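Local coordinates for copper-transporting ATPase (Sulfolobus solfataricus, PDB 2YJ3), which probably couples ATP hydrolysis to metal-cation movement across the membrane, this chain being its soluble catalytic part with the phosphorylation and nucleotide-binding domains, at residues L56-S61 / K106-K111; S61-S66 / K72-Y77. The protein carries 1 engineered substitution. All coordinates share one frame; numbering follows the deposited sequence.

Contact 1 (L56-S61 / K106-K111); sequences LAYAAS and KIIEVK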
loop_
_atom_site.group_PDB
_atom_site.type_symbol
_atom_site.label_atom_id
_atom_site.label_comp_id
_atom_site.label_asym_id
_atom_site.label_seq_id
_atom_site.Cartn_x
_atom_site.Cartn_y
_atom_site.Cartn_z
ATOM N N LEU A 56 -5.267 -20.952 -13.493
ATOM C CA LEU A 56 -4.128 -20.192 -12.989
ATOM C C LEU A 56 -3.387 -19.536 -14.152
ATOM O O LEU A 56 -3.082 -18.343 -14.117
ATOM C CB LEU A 56 -3.194 -21.128 -12.193
ATOM C CG LEU A 56 -1.888 -20.543 -11.631
ATOM C CD1 LEU A 56 -2.157 -19.245 -10.876
ATOM C CD2 LEU A 56 -1.129 -21.586 -10.748
ATOM N N ALA A 57 -3.116 -20.313 -15.195
ATOM C CA ALA A 57 -2.363 -19.810 -16.342
ATOM C C ALA A 57 -3.151 -18.734 -17.078
ATOM O O ALA A 57 -2.567 -17.804 -17.622
ATOM C CB ALA A 57 -2.028 -20.938 -17.290
ATOM N N TYR A 58 -4.474 -18.883 -17.121
ATOM C CA TYR A 58 -5.323 -17.912 -17.786
ATOM C C TYR A 58 -5.291 -16.590 -17.034
ATOM O O TYR A 58 -5.071 -15.543 -17.614
ATOM C CB TYR A 58 -6.762 -18.431 -17.891
ATOM C CG TYR A 58 -6.997 -19.433 -19.007
ATOM C CD1 TYR A 58 -6.049 -19.624 -20.003
ATOM C CD2 TYR A 58 -8.172 -20.187 -19.061
ATOM C CE1 TYR A 58 -6.250 -20.536 -21.016
ATOM C CE2 TYR A 58 -8.386 -21.104 -20.082
ATOM C CZ TYR A 58 -7.423 -21.263 -21.064
ATOM O OH TYR A 58 -7.613 -22.157 -22.101
ATOM N N ALA A 59 -5.510 -16.642 -15.731
ATOM C CA ALA A 59 -5.504 -15.431 -14.919
ATOM C C ALA A 59 -4.158 -14.688 -15.019
ATOM O O ALA A 59 -4.124 -13.485 -15.188
ATOM C CB ALA A 59 -5.793 -15.782 -13.478
ATOM N N ALA A 60 -3.056 -15.416 -14.885
ATOM C CA ALA A 60 -1.725 -14.817 -14.918
ATOM C C ALA A 60 -1.440 -14.207 -16.278
ATOM O O ALA A 60 -0.806 -13.143 -16.388
ATOM C CB ALA A 60 -0.654 -15.888 -14.577
ATOM N N SER A 61 -1.895 -14.895 -17.322
ATOM C CA SER A 61 -1.697 -14.429 -18.685
ATOM C C SER A 61 -2.393 -13.085 -18.895
ATOM O O SER A 61 -1.850 -12.204 -19.547
ATOM C CB SER A 61 -2.189 -15.467 -19.703
ATOM O OG SER A 61 -1.446 -16.671 -19.626
ATOM N N LYS A 106 -11.659 -18.079 -25.515
ATOM C CA LYS A 106 -12.366 -17.925 -24.244
ATOM C C LYS A 106 -12.156 -16.538 -23.633
ATOM O O LYS A 106 -11.053 -15.980 -23.685
ATOM C CB LYS A 106 -11.914 -19.003 -23.247
ATOM C CG LYS A 106 -12.746 -20.281 -23.269
ATOM C CD LYS A 106 -11.921 -21.498 -23.655
ATOM C CE LYS A 106 -10.646 -21.588 -22.830
ATOM N NZ LYS A 106 -10.493 -22.928 -22.173
ATOM N N ILE A 107 -13.200 -16.000 -23.018
ATOM C CA ILE A 107 -13.094 -14.701 -22.370
ATOM C C ILE A 107 -12.743 -14.855 -20.898
ATOM O O ILE A 107 -13.484 -15.460 -20.124
ATOM C CB ILE A 107 -14.403 -13.891 -22.492
ATOM C CG1 ILE A 107 -14.746 -13.638 -23.962
ATOM C CG2 ILE A 107 -14.291 -12.566 -21.743
ATOM C CD1 ILE A 107 -13.649 -12.940 -24.743
ATOM N N ILE A 108 -11.618 -14.280 -20.508
ATOM C CA ILE A 108 -11.159 -14.388 -19.130
ATOM C C ILE A 108 -11.204 -13.048 -18.423
ATOM O O ILE A 108 -10.769 -12.040 -18.966
ATOM C CB ILE A 108 -9.720 -14.955 -19.035
ATOM C CG1 ILE A 108 -9.719 -16.464 -19.300
ATOM C CG2 ILE A 108 -9.167 -14.745 -17.628
ATOM C CD1 ILE A 108 -9.697 -16.827 -20.740
ATOM N N GLU A 109 -11.735 -13.044 -17.209
ATOM C CA GLU A 109 -11.803 -11.846 -16.385
ATOM C C GLU A 109 -11.233 -12.132 -15.025
ATOM O O GLU A 109 -11.549 -13.159 -14.419
ATOM C CB GLU A 109 -13.254 -11.422 -16.174
ATOM C CG GLU A 109 -13.989 -11.082 -17.422
ATOM C CD GLU A 109 -15.410 -10.627 -17.116
ATOM O OE1 GLU A 109 -16.300 -11.501 -16.956
ATOM O OE2 GLU A 109 -15.618 -9.398 -17.007
ATOM N N VAL A 110 -10.410 -11.219 -14.530
ATOM C CA VAL A 110 -9.891 -11.317 -13.170
ATOM C C VAL A 110 -10.318 -10.057 -12.430
ATOM O O VAL A 110 -9.955 -8.952 -12.812
ATOM C CB VAL A 110 -8.363 -11.469 -13.159
ATOM C CG1 VAL A 110 -7.863 -11.719 -11.742
ATOM C CG2 VAL A 110 -7.937 -12.595 -14.089
ATOM N N LYS A 111 -11.142 -10.209 -11.402
ATOM C CA LYS A 111 -11.709 -9.027 -10.761
ATOM C C LYS A 111 -11.975 -9.190 -9.265
ATOM O O LYS A 111 -12.175 -10.301 -8.768
ATOM C CB LYS A 111 -12.967 -8.543 -11.504
ATOM C CG LYS A 111 -14.051 -9.581 -11.734
ATOM C CD LYS A 111 -15.228 -8.951 -12.514
ATOM C CE LYS A 111 -16.375 -9.948 -12.736
ATOM N NZ LYS A 111 -17.522 -9.338 -13.501
#
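Lys106 reaches from the start of strand 106-111 to the far end of the Tyr58 side chain, where its NZ donates a hydrogen bond of 3.0 Å to Tyr58 OH. The ammonium group arrives at the ring edge, near the plane of the ring, and CE of Lys106 comes along with it, 3.6 Å from Tyr58 CE2. The lysine chain, bent at chi2, chi3 and chi4, brings NZ to the hydroxyl and crosses the tyrosine side chain at about a right angle. Two residues on, Ile108 covers the root of the same tyrosine: its CG1 lies 3.8 Å from Tyr58 CB, and its CD1 sits over one face of the ring. With CG1 anti to the carbonyl carbon (chi1 -75°), the longer branch of Ile108 is swung to that face. A leucine in place of Tyr58 would probably leave Lys106 NZ without its hydroxyl acceptor and strip Ile108 CD1 of the ring face it rests on. Val110 then meets the very next helix residue, its CG2 3.8 Å from Ala59 CA and almost as near to the alanine methyl; the small Ala59 is consistent with this close approach to the helix backbone. Every second strand residue thus faces the helix, whose axis crosses that of the strand at -73° and 8.3 Å away. The strand runs between 98-103 and 119-123 in the antiparallel sheet of the nucleotide-binding domain; Ile103 and Ile123 from these two also touch Tyr58, while Leu56 and Ala60 pack against helix 69-81.

Contact 2 (S61-S66 / K72-Y77); sequences SVEALS and KAIVKY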
loop_
_atom_site.group_PDB
_atom_site.type_symbol
_atom_site.label_atom_id
_atom_site.label_comp_id
_atom_site.label_asym_id
_atom_site.label_seq_id
_atom_site.Cartn_x
_atom_site.Cartn_y
_atom_site.Cartn_z
ATOM N N SER A 61 -1.895 -14.895 -17.322
ATOM C CA SER A 61 -1.697 -14.429 -18.685
ATOM C C SER A 61 -2.393 -13.085 -18.895
ATOM O O SER A 61 -1.850 -12.204 -19.547
ATOM C CB SER A 61 -2.189 -15.467 -19.703
ATOM O OG SER A 61 -1.446 -16.671 -19.626
ATOM N N VAL A 62 -3.592 -12.913 -18.347
ATOM C CA VAL A 62 -4.242 -11.611 -18.462
ATOM C C VAL A 62 -3.583 -10.588 -17.526
ATOM O O VAL A 62 -3.356 -9.438 -17.902
ATOM C CB VAL A 62 -5.761 -11.692 -18.192
ATOM C CG1 VAL A 62 -6.372 -10.307 -18.237
ATOM C CG2 VAL A 62 -6.424 -12.600 -19.215
ATOM N N GLU A 63 -3.271 -11.005 -16.307
ATOM C CA GLU A 63 -2.673 -10.085 -15.344
ATOM C C GLU A 63 -1.294 -9.588 -15.791
ATOM O O GLU A 63 -0.820 -8.543 -15.325
ATOM C CB GLU A 63 -2.588 -10.739 -13.960
ATOM C CG GLU A 63 -3.922 -10.910 -13.273
ATOM C CD GLU A 63 -4.486 -9.599 -12.735
ATOM O OE1 GLU A 63 -4.204 -8.531 -13.311
ATOM O OE2 GLU A 63 -5.210 -9.638 -11.721
ATOM N N ALA A 64 -0.652 -10.327 -16.696
ATOM C CA ALA A 64 0.682 -9.943 -17.165
ATOM C C ALA A 64 0.686 -8.653 -17.969
ATOM O O ALA A 64 1.741 -8.132 -18.317
ATOM C CB ALA A 64 1.327 -11.076 -17.975
ATOM N N LEU A 65 -0.486 -8.110 -18.255
ATOM C CA LEU A 65 -0.552 -6.886 -19.063
ATOM C C LEU A 65 -0.861 -5.671 -18.203
ATOM O O LEU A 65 -0.992 -4.567 -18.703
ATOM C CB LEU A 65 -1.599 -7.042 -20.157
ATOM C CG LEU A 65 -1.373 -8.271 -21.041
ATOM C CD1 LEU A 65 -2.470 -8.422 -22.107
ATOM C CD2 LEU A 65 -0.005 -8.180 -21.701
ATOM N N SER A 66 -0.976 -5.884 -16.899
ATOM C CA SER A 66 -1.220 -4.794 -15.966
ATOM C C SER A 66 0.004 -4.560 -15.089
ATOM O O SER A 66 0.793 -5.474 -14.859
ATOM C CB SER A 66 -2.426 -5.114 -15.089
ATOM O OG SER A 66 -2.339 -4.418 -13.860
ATOM N N LYS A 72 0.801 -8.070 -10.283
ATOM C CA LYS A 72 2.172 -8.567 -10.208
ATOM C C LYS A 72 2.280 -9.721 -9.207
ATOM O O LYS A 72 3.026 -10.678 -9.408
ATOM C CB LYS A 72 3.131 -7.446 -9.811
ATOM C CG LYS A 72 3.292 -6.363 -10.875
ATOM C CD LYS A 72 4.506 -5.488 -10.592
ATOM C CE LYS A 72 4.309 -4.624 -9.355
ATOM N NZ LYS A 72 3.797 -3.272 -9.717
ATOM N N ALA A 73 1.547 -9.615 -8.110
ATOM C CA ALA A 73 1.520 -10.694 -7.143
ATOM C C ALA A 73 1.022 -11.979 -7.817
ATOM O O ALA A 73 1.570 -13.064 -7.596
ATOM C CB ALA A 73 0.639 -10.324 -5.985
ATOM N N ILE A 74 -0.009 -11.851 -8.650
ATOM C CA ILE A 74 -0.615 -13.010 -9.304
ATOM C C ILE A 74 0.298 -13.625 -10.351
ATOM O O ILE A 74 0.385 -14.854 -10.474
ATOM C CB ILE A 74 -1.955 -12.641 -9.955
ATOM C CG1 ILE A 74 -3.036 -12.556 -8.868
ATOM C CG2 ILE A 74 -2.312 -13.657 -11.034
ATOM C CD1 ILE A 74 -4.331 -11.907 -9.301
ATOM N N VAL A 75 0.966 -12.759 -11.107
ATOM C CA VAL A 75 1.916 -13.194 -12.117
ATOM C C VAL A 75 3.130 -13.903 -11.503
ATOM O O VAL A 75 3.613 -14.909 -12.028
ATOM C CB VAL A 75 2.424 -11.996 -12.957
ATOM C CG1 VAL A 75 3.734 -12.365 -13.658
ATOM C CG2 VAL A 75 1.367 -11.574 -13.956
ATOM N N LYS A 76 3.609 -13.387 -10.379
ATOM C CA LYS A 76 4.772 -13.981 -9.730
ATOM C C LYS A 76 4.431 -15.377 -9.177
ATOM O O LYS A 76 5.207 -16.330 -9.304
ATOM C CB LYS A 76 5.245 -13.079 -8.601
ATOM C CG LYS A 76 6.442 -13.638 -7.828
ATOM C CD LYS A 76 6.952 -12.628 -6.826
ATOM C CE LYS A 76 7.803 -13.300 -5.761
ATOM N NZ LYS A 76 8.425 -12.284 -4.873
ATOM N N TYR A 77 3.266 -15.487 -8.553
ATOM C CA TYR A 77 2.800 -16.762 -8.022
ATOM C C TYR A 77 2.660 -17.787 -9.136
ATOM O O TYR A 77 3.109 -18.920 -9.004
ATOM C CB TYR A 77 1.457 -16.604 -7.303
ATOM C CG TYR A 77 0.870 -17.919 -6.830
ATOM C CD1 TYR A 77 1.269 -18.487 -5.619
ATOM C CD2 TYR A 77 -0.071 -18.600 -7.599
ATOM C CE1 TYR A 77 0.734 -19.700 -5.173
ATOM C CE2 TYR A 77 -0.608 -19.816 -7.166
ATOM C CZ TYR A 77 -0.200 -20.364 -5.956
ATOM O OH TYR A 77 -0.734 -21.574 -5.530
#
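Ser66 OG is gripped by hydrogen bonds with His68 N and Glu93 OE2 at the end of a turn that starts at Glu63, the residue whose side chain meets Ile74 across the contact. Ile74 CD1 lies 3.4 Å from Glu63 OE2, and Val110 CG1 of strand 106-111 is equally near to that oxygen. The glutamate chain folds at chi2 (-74°), which brings its CG to 3.9 Å from Ile74 CG2, the two side chains crossing obliquely, with the CD1 methyl reaching on to the carboxylate. Ile74 therefore touches both the aliphatic part and the charged end of Glu63, and the two methyls are likely to limit the swing of the carboxylate on the sides they cover. Glu63 is seen to bind ATP and AMP in structures of this protein, as is His68, whose side chain is about 6 Å from that of Glu63 and which begins the histidine-proline pair known from type IB P-type ATPases. The two segments belong to the pair of helices, 53-63 and 69-81, packed on one face of the antiparallel sheet of the nucleotide-binding domain. Glu63 to Ser66 form a type I beta turn, closed by Ser66 N to Glu63 O at 3.1 Å, and Val75 fits against the start of this turn. Its CG2, anti to the carbonyl carbon, points at the backbone, 3.6 Å from Ala64 N, and at the same time meets the methyl Ala64 CB at 4.0 Å. Lys72, on the same helix as Val75, sends its NZ back to a hydrogen bond with Ser67 O.

From the N terminus, helix 53-63 supplies both contacts in turn, and the segments of both include Ser61. Contact 2 closes first, a tight loop in which the chain turns after the helix and comes back along helix 69-81. Contact 1 closes much later, once strands 91-94 and 98-103 have been laid down and 106-111 has come against the helix, so the smaller loop is nested within the larger. Their centres are 9 Å apart and they meet directly, for instance where Ile108 CG2 packs 3.8 Å from Val62 CG2. Contact 1 ties helix to sheet and contact 2 helix to helix, within the nucleotide-binding domain.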